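Local coordinates for protein Emp47p (form2) (Saccharomyces cerevisiae, PDB 2A6Z) that serves as a calcium-independent, lectin-like cargo receptor involved in glycoprotein secretion and is required for the exit of Emp46p from the endoplasmic reticulum, at residues S2-L16 and S210-V222. Numbering follows the deposited sequence. Where two conformers were deposited one is given.
Sequences SDASKLSSDYSLPDL and SFEIFKMQFFNGV
Leu13 and Met216 form an antiparallel hydrogen-bonded pair: Leu13 N gives to Met216 O at 2.7 Å, and Met216 N returns a nearly straight bond (172°) that meets Leu13 O in its carbonyl plane, on a lone pair. Leu16 N then donates to Phe214 O, while toward the chain end Ser8 N donates to Phe218 O at 2.8 Å and Asn220 N to Lys6 O. Between these bonds the backbone of 2-16 turns away, and a side chain replaces it: Ser12 OG accepts from Phe218 N at 2.9 Å and donates its own hydrogen bond to Ser8 O. With OG anti to its carbonyl carbon (chi1 -60°), that hydroxyl bridges both segments. Ser8 O is gripped twice, since Tyr11 N reaches it from the face opposite Ser12 OG. Tyr11 O, by contrast, is buried without a polar partner, against Phe218 CB.

The Phe219 ring is clamped, with Ser2 CB centred over one face, 3.8 Å from the ring centroid, and Leu7 CD1 offset over the opposite one; Asp3 O lies at its edge. Phe218 receives the edge of Tyr11 on its face, centroids 5.7 Å apart and planes at 52°. Lys6 NZ makes a salt bridge, weak as a hydrogen bond, to the C-terminal carboxylate at Val222 OXT, and also binds Gly1 O. Asp15 OD1 and Lys215 NZ are linked through one water, while Asp15 OD2 is held by the following Ile17.

Within this legume-lectin-like β-sandwich, 2-16 runs along one edge of strand 210-220, whose earlier part pairs on that side with strand 38-40. Strand 63-72 lies on the other side, where Phe214 and Lys215 form a classic beta bulge opposite Thr68. Met216 and Phe218 pack into the sandwich, against Ile195 of strand 192-200 in the facing sheet.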
loop_
_atom_site.group_PDB
_atom_site.type_symbol
_atom_site.label_atom_id
_atom_site.label_comp_id
_atom_site.label_asym_id
_atom_site.label_seq_id
_atom_site.Cartn_x
_atom_site.Cartn_y
_atom_site.Cartn_z
ATOM N N SER A 2 -16.173 0.302 9.674
ATOM C CA SER A 2 -15.114 0.642 10.654
ATOM C C SER A 2 -15.772 1.342 11.823
ATOM O O SER A 2 -16.728 2.141 11.710
ATOM C CB SER A 2 -14.077 1.518 9.969
ATOM O OG SER A 2 -13.535 0.808 8.875
ATOM N N ASP A 3 -15.268 1.039 12.974
ATOM C CA ASP A 3 -15.709 1.618 14.202
ATOM C C ASP A 3 -14.507 1.688 15.155
ATOM O O ASP A 3 -13.694 0.751 15.167
ATOM C CB ASP A 3 -16.795 0.820 14.907
ATOM C CG ASP A 3 -17.339 1.653 16.062
ATOM O OD1 ASP A 3 -17.134 1.260 17.244
ATOM O OD2 ASP A 3 -18.009 2.686 15.851
ATOM N N ALA A 4 -14.467 2.776 15.891
ATOM C CA ALA A 4 -13.334 2.861 16.859
ATOM C C ALA A 4 -13.212 1.656 17.750
ATOM O O ALA A 4 -12.087 1.317 18.151
ATOM C CB ALA A 4 -13.546 4.143 17.624
ATOM N N SER A 5 -14.322 0.986 18.064
ATOM C CA SER A 5 -14.248 -0.135 19.019
ATOM C C SER A 5 -13.508 -1.341 18.431
ATOM O O SER A 5 -13.144 -2.263 19.159
ATOM C CB SER A 5 -15.672 -0.430 19.491
ATOM O OG SER A 5 -16.385 -1.051 18.405
ATOM N N LYS A 6 -13.343 -1.363 17.114
ATOM C CA LYS A 6 -12.679 -2.482 16.437
ATOM C C LYS A 6 -11.255 -2.174 15.975
ATOM O O LYS A 6 -10.559 -2.979 15.375
ATOM C CB LYS A 6 -13.532 -2.919 15.213
ATOM C CG LYS A 6 -14.921 -3.455 15.631
ATOM C CD LYS A 6 -15.693 -4.071 14.498
ATOM C CE LYS A 6 -16.250 -3.089 13.490
ATOM N NZ LYS A 6 -16.844 -3.777 12.289
ATOM N N LEU A 7 -10.805 -0.954 16.277
ATOM C CA LEU A 7 -9.485 -0.524 15.887
ATOM C C LEU A 7 -8.427 -1.334 16.598
ATOM O O LEU A 7 -8.545 -1.604 17.804
ATOM C CB LEU A 7 -9.342 0.945 16.258
ATOM C CG LEU A 7 -8.047 1.665 15.842
ATOM C CD1 LEU A 7 -7.987 1.885 14.347
ATOM C CD2 LEU A 7 -7.925 3.015 16.561
ATOM N N SER A 8 -7.405 -1.736 15.849
ATOM C CA SER A 8 -6.262 -2.426 16.397
ATOM C C SER A 8 -5.095 -1.478 16.469
ATOM O O SER A 8 -4.432 -1.242 15.434
ATOM C CB SER A 8 -5.869 -3.625 15.513
ATOM O OG SER A 8 -4.612 -4.099 15.986
ATOM N N SER A 9 -4.822 -0.948 17.651
ATOM C CA SER A 9 -3.734 0.022 17.775
ATOM C C SER A 9 -2.425 -0.590 17.376
ATOM O O SER A 9 -1.581 0.137 16.825
ATOM C CB SER A 9 -3.772 0.421 19.257
ATOM O OG SER A 9 -2.625 1.165 19.501
ATOM N N ASP A 10 -2.216 -1.859 17.675
ATOM C CA ASP A 10 -0.936 -2.478 17.417
ATOM C C ASP A 10 -0.549 -2.459 15.960
ATOM O O ASP A 10 0.667 -2.462 15.618
ATOM C CB ASP A 10 -0.946 -3.961 17.873
ATOM C CG ASP A 10 -1.030 -4.044 19.400
ATOM O OD1 ASP A 10 -0.775 -3.066 20.124
ATOM O OD2 ASP A 10 -1.371 -5.144 19.815
ATOM N N TYR A 11 -1.547 -2.438 15.051
ATOM C CA TYR A 11 -1.281 -2.496 13.602
ATOM C C TYR A 11 -1.658 -1.217 12.903
ATOM O O TYR A 11 -1.798 -1.200 11.681
ATOM C CB TYR A 11 -1.976 -3.737 13.010
ATOM C CG TYR A 11 -1.392 -5.005 13.567
ATOM C CD1 TYR A 11 -0.155 -5.470 13.221
ATOM C CD2 TYR A 11 -2.052 -5.719 14.557
ATOM C CE1 TYR A 11 0.404 -6.594 13.727
ATOM C CE2 TYR A 11 -1.502 -6.888 15.095
ATOM C CZ TYR A 11 -0.283 -7.331 14.675
ATOM O OH TYR A 11 0.297 -8.466 15.219
ATOM N N SER A 12 -1.848 -0.125 13.639
ATOM C CA SER A 12 -2.237 1.154 13.121
ATOM C C SER A 12 -1.107 2.175 13.214
ATOM O O SER A 12 -0.175 2.041 13.991
ATOM C CB SER A 12 -3.509 1.713 13.785
ATOM O OG SER A 12 -4.599 0.838 13.578
ATOM N N LEU A 13 -1.242 3.202 12.388
ATOM C CA LEU A 13 -0.367 4.367 12.306
ATOM C C LEU A 13 -1.258 5.573 12.576
ATOM O O LEU A 13 -1.914 6.119 11.637
ATOM C CB LEU A 13 0.266 4.472 10.919
ATOM C CG LEU A 13 1.223 5.626 10.730
ATOM C CD1 LEU A 13 2.518 5.406 11.460
ATOM C CD2 LEU A 13 1.428 5.804 9.206
ATOM N N PRO A 14 -1.409 6.017 13.809
ATOM C CA PRO A 14 -2.284 7.147 14.118
ATOM C C PRO A 14 -1.870 8.374 13.294
ATOM O O PRO A 14 -0.699 8.551 12.968
ATOM C CB PRO A 14 -2.001 7.388 15.599
ATOM C CG PRO A 14 -1.568 6.060 16.155
ATOM C CD PRO A 14 -0.715 5.471 15.019
ATOM N N ASP A 15 -2.918 9.173 13.018
ATOM C CA ASP A 15 -2.766 10.389 12.224
ATOM C C ASP A 15 -1.516 11.133 12.615
ATOM O O ASP A 15 -1.301 11.453 13.806
ATOM C CB ASP A 15 -3.976 11.268 12.433
ATOM C CG ASP A 15 -4.040 12.449 11.504
ATOM O OD1 ASP A 15 -5.139 13.013 11.476
ATOM O OD2 ASP A 15 -3.052 12.897 10.921
ATOM N N LEU A 16 -0.611 11.366 11.658
ATOM C CA LEU A 16 0.720 11.917 11.904
ATOM C C LEU A 16 0.711 13.430 12.060
ATOM O O LEU A 16 1.808 14.014 12.240
ATOM C CB LEU A 16 1.672 11.477 10.765
ATOM C CG LEU A 16 1.929 9.964 10.668
ATOM C CD1 LEU A 16 2.522 9.711 9.314
ATOM C CD2 LEU A 16 2.829 9.559 11.828
ATOM N N SER A 210 6.121 13.305 -4.931
ATOM C CA SER A 210 6.283 13.029 -3.490
ATOM C C SER A 210 5.101 12.216 -2.992
ATOM O O SER A 210 3.996 12.780 -2.854
ATOM C CB SER A 210 6.408 14.377 -2.755
ATOM O OG SER A 210 6.712 14.115 -1.391
ATOM N N PHE A 211 5.333 10.939 -2.755
ATOM C CA PHE A 211 4.314 10.030 -2.204
ATOM C C PHE A 211 4.393 10.114 -0.683
ATOM O O PHE A 211 5.489 9.956 -0.127
ATOM C CB PHE A 211 4.578 8.597 -2.681
ATOM C CG PHE A 211 4.281 8.388 -4.141
ATOM C CD1 PHE A 211 2.962 8.299 -4.573
ATOM C CD2 PHE A 211 5.317 8.309 -5.054
ATOM C CE1 PHE A 211 2.671 8.077 -5.919
ATOM C CE2 PHE A 211 5.007 8.044 -6.395
ATOM C CZ PHE A 211 3.701 7.945 -6.819
ATOM N N GLU A 212 3.265 10.379 -0.046
ATOM C CA GLU A 212 3.229 10.769 1.372
ATOM C C GLU A 212 2.105 10.025 2.096
ATOM O O GLU A 212 1.010 9.853 1.525
ATOM C CB GLU A 212 3.004 12.253 1.509
ATOM C CG GLU A 212 4.020 13.046 0.684
ATOM C CD GLU A 212 4.013 14.520 0.850
ATOM O OE1 GLU A 212 3.052 15.048 1.499
ATOM O OE2 GLU A 212 4.979 15.145 0.341
ATOM N N ILE A 213 2.390 9.606 3.320
ATOM C CA ILE A 213 1.457 8.873 4.187
ATOM C C ILE A 213 1.008 9.745 5.333
ATOM O O ILE A 213 1.836 10.339 6.056
ATOM C CB ILE A 213 2.081 7.589 4.709
ATOM C CG1 ILE A 213 2.712 6.739 3.614
ATOM C CG2 ILE A 213 1.098 6.821 5.585
ATOM C CD1 ILE A 213 1.656 6.234 2.603
ATOM N N PHE A 214 -0.302 9.910 5.522
ATOM C CA PHE A 214 -0.840 10.665 6.657
ATOM C C PHE A 214 -1.242 9.760 7.836
ATOM O O PHE A 214 -1.188 10.205 8.997
ATOM C CB PHE A 214 -2.060 11.438 6.210
ATOM C CG PHE A 214 -1.881 12.678 5.405
ATOM C CD1 PHE A 214 -2.925 13.610 5.294
ATOM C CD2 PHE A 214 -0.685 12.995 4.760
ATOM C CE1 PHE A 214 -2.811 14.786 4.585
ATOM C CE2 PHE A 214 -0.562 14.191 4.051
ATOM C CZ PHE A 214 -1.584 15.083 3.981
ATOM N N LYS A 215 -1.764 8.562 7.558
ATOM C CA LYS A 215 -2.455 7.765 8.582
ATOM C C LYS A 215 -2.650 6.385 8.026
ATOM O O LYS A 215 -2.847 6.233 6.778
ATOM C CB LYS A 215 -3.828 8.410 8.862
ATOM C CG LYS A 215 -4.667 7.779 9.962
ATOM C CD LYS A 215 -5.896 8.572 10.270
ATOM C CE LYS A 215 -6.952 8.614 9.206
ATOM N NZ LYS A 215 -8.194 9.192 9.784
ATOM N N MET A 216 -2.703 5.390 8.893
ATOM C CA MET A 216 -3.167 4.064 8.500
ATOM C C MET A 216 -3.925 3.512 9.699
ATOM O O MET A 216 -3.466 3.609 10.826
ATOM C CB MET A 216 -1.987 3.153 8.106
ATOM C CG MET A 216 -2.332 1.737 7.626
ATOM S SD MET A 216 -2.283 0.721 9.135
ATOM C CE MET A 216 -2.806 -0.866 8.470
ATOM N N GLN A 217 -5.090 2.933 9.446
ATOM C CA GLN A 217 -5.853 2.336 10.502
ATOM C C GLN A 217 -6.149 0.893 10.147
ATOM O O GLN A 217 -6.562 0.571 9.023
ATOM C CB GLN A 217 -7.146 3.099 10.777
ATOM C CG GLN A 217 -6.691 4.430 11.405
ATOM C CD GLN A 217 -7.883 5.178 11.966
ATOM O OE1 GLN A 217 -7.930 5.450 13.179
ATOM N NE2 GLN A 217 -8.835 5.503 11.096
ATOM N N PHE A 218 -5.947 0.009 11.111
ATOM C CA PHE A 218 -6.233 -1.405 10.993
ATOM C C PHE A 218 -7.376 -1.740 11.926
ATOM O O PHE A 218 -7.315 -1.331 13.102
ATOM C CB PHE A 218 -4.952 -2.194 11.365
ATOM C CG PHE A 218 -5.052 -3.655 10.974
ATOM C CD1 PHE A 218 -4.499 -4.084 9.776
ATOM C CD2 PHE A 218 -5.689 -4.584 11.752
ATOM C CE1 PHE A 218 -4.572 -5.407 9.373
ATOM C CE2 PHE A 218 -5.740 -5.937 11.372
ATOM C CZ PHE A 218 -5.182 -6.335 10.168
ATOM N N PHE A 219 -8.362 -2.463 11.443
ATOM C CA PHE A 219 -9.493 -2.917 12.271
ATOM C C PHE A 219 -9.629 -4.409 12.182
ATOM O O PHE A 219 -9.444 -5.030 11.130
ATOM C CB PHE A 219 -10.826 -2.274 11.823
ATOM C CG PHE A 219 -10.805 -0.765 11.747
ATOM C CD1 PHE A 219 -11.364 -0.004 12.760
ATOM C CD2 PHE A 219 -10.250 -0.095 10.667
ATOM C CE1 PHE A 219 -11.363 1.395 12.742
ATOM C CE2 PHE A 219 -10.230 1.290 10.649
ATOM C CZ PHE A 219 -10.777 2.089 11.658
ATOM N N ASN A 220 -10.059 -4.998 13.294
ATOM C CA ASN A 220 -10.678 -6.304 13.185
ATOM C C ASN A 220 -12.056 -6.158 12.541
ATOM O O ASN A 220 -12.806 -5.184 12.784
ATOM C CB ASN A 220 -10.648 -6.882 14.588
ATOM C CG ASN A 220 -9.212 -7.154 15.005
ATOM O OD1 ASN A 220 -8.391 -7.796 14.322
ATOM N ND2 ASN A 220 -8.737 -6.667 16.151
ATOM N N GLY A 221 -12.500 -7.059 11.750
ATOM C CA GLY A 221 -13.806 -7.025 11.089
ATOM C C GLY A 221 -13.761 -6.098 9.896
ATOM O O GLY A 221 -12.685 -5.601 9.491
ATOM N N VAL A 222 -14.953 -5.887 9.337
ATOM C CA VAL A 222 -15.170 -5.016 8.155
ATOM C C VAL A 222 -16.356 -4.070 8.366
ATOM O O VAL A 222 -16.540 -3.191 7.499
ATOM C CB VAL A 222 -15.380 -5.857 6.873
ATOM C CG1 VAL A 222 -14.204 -6.838 6.708
ATOM C CG2 VAL A 222 -16.722 -6.560 6.859
ATOM O OXT VAL A 222 -17.042 -4.267 9.371
HETATM O O HOH W 1 -7.459 11.707 11.238
#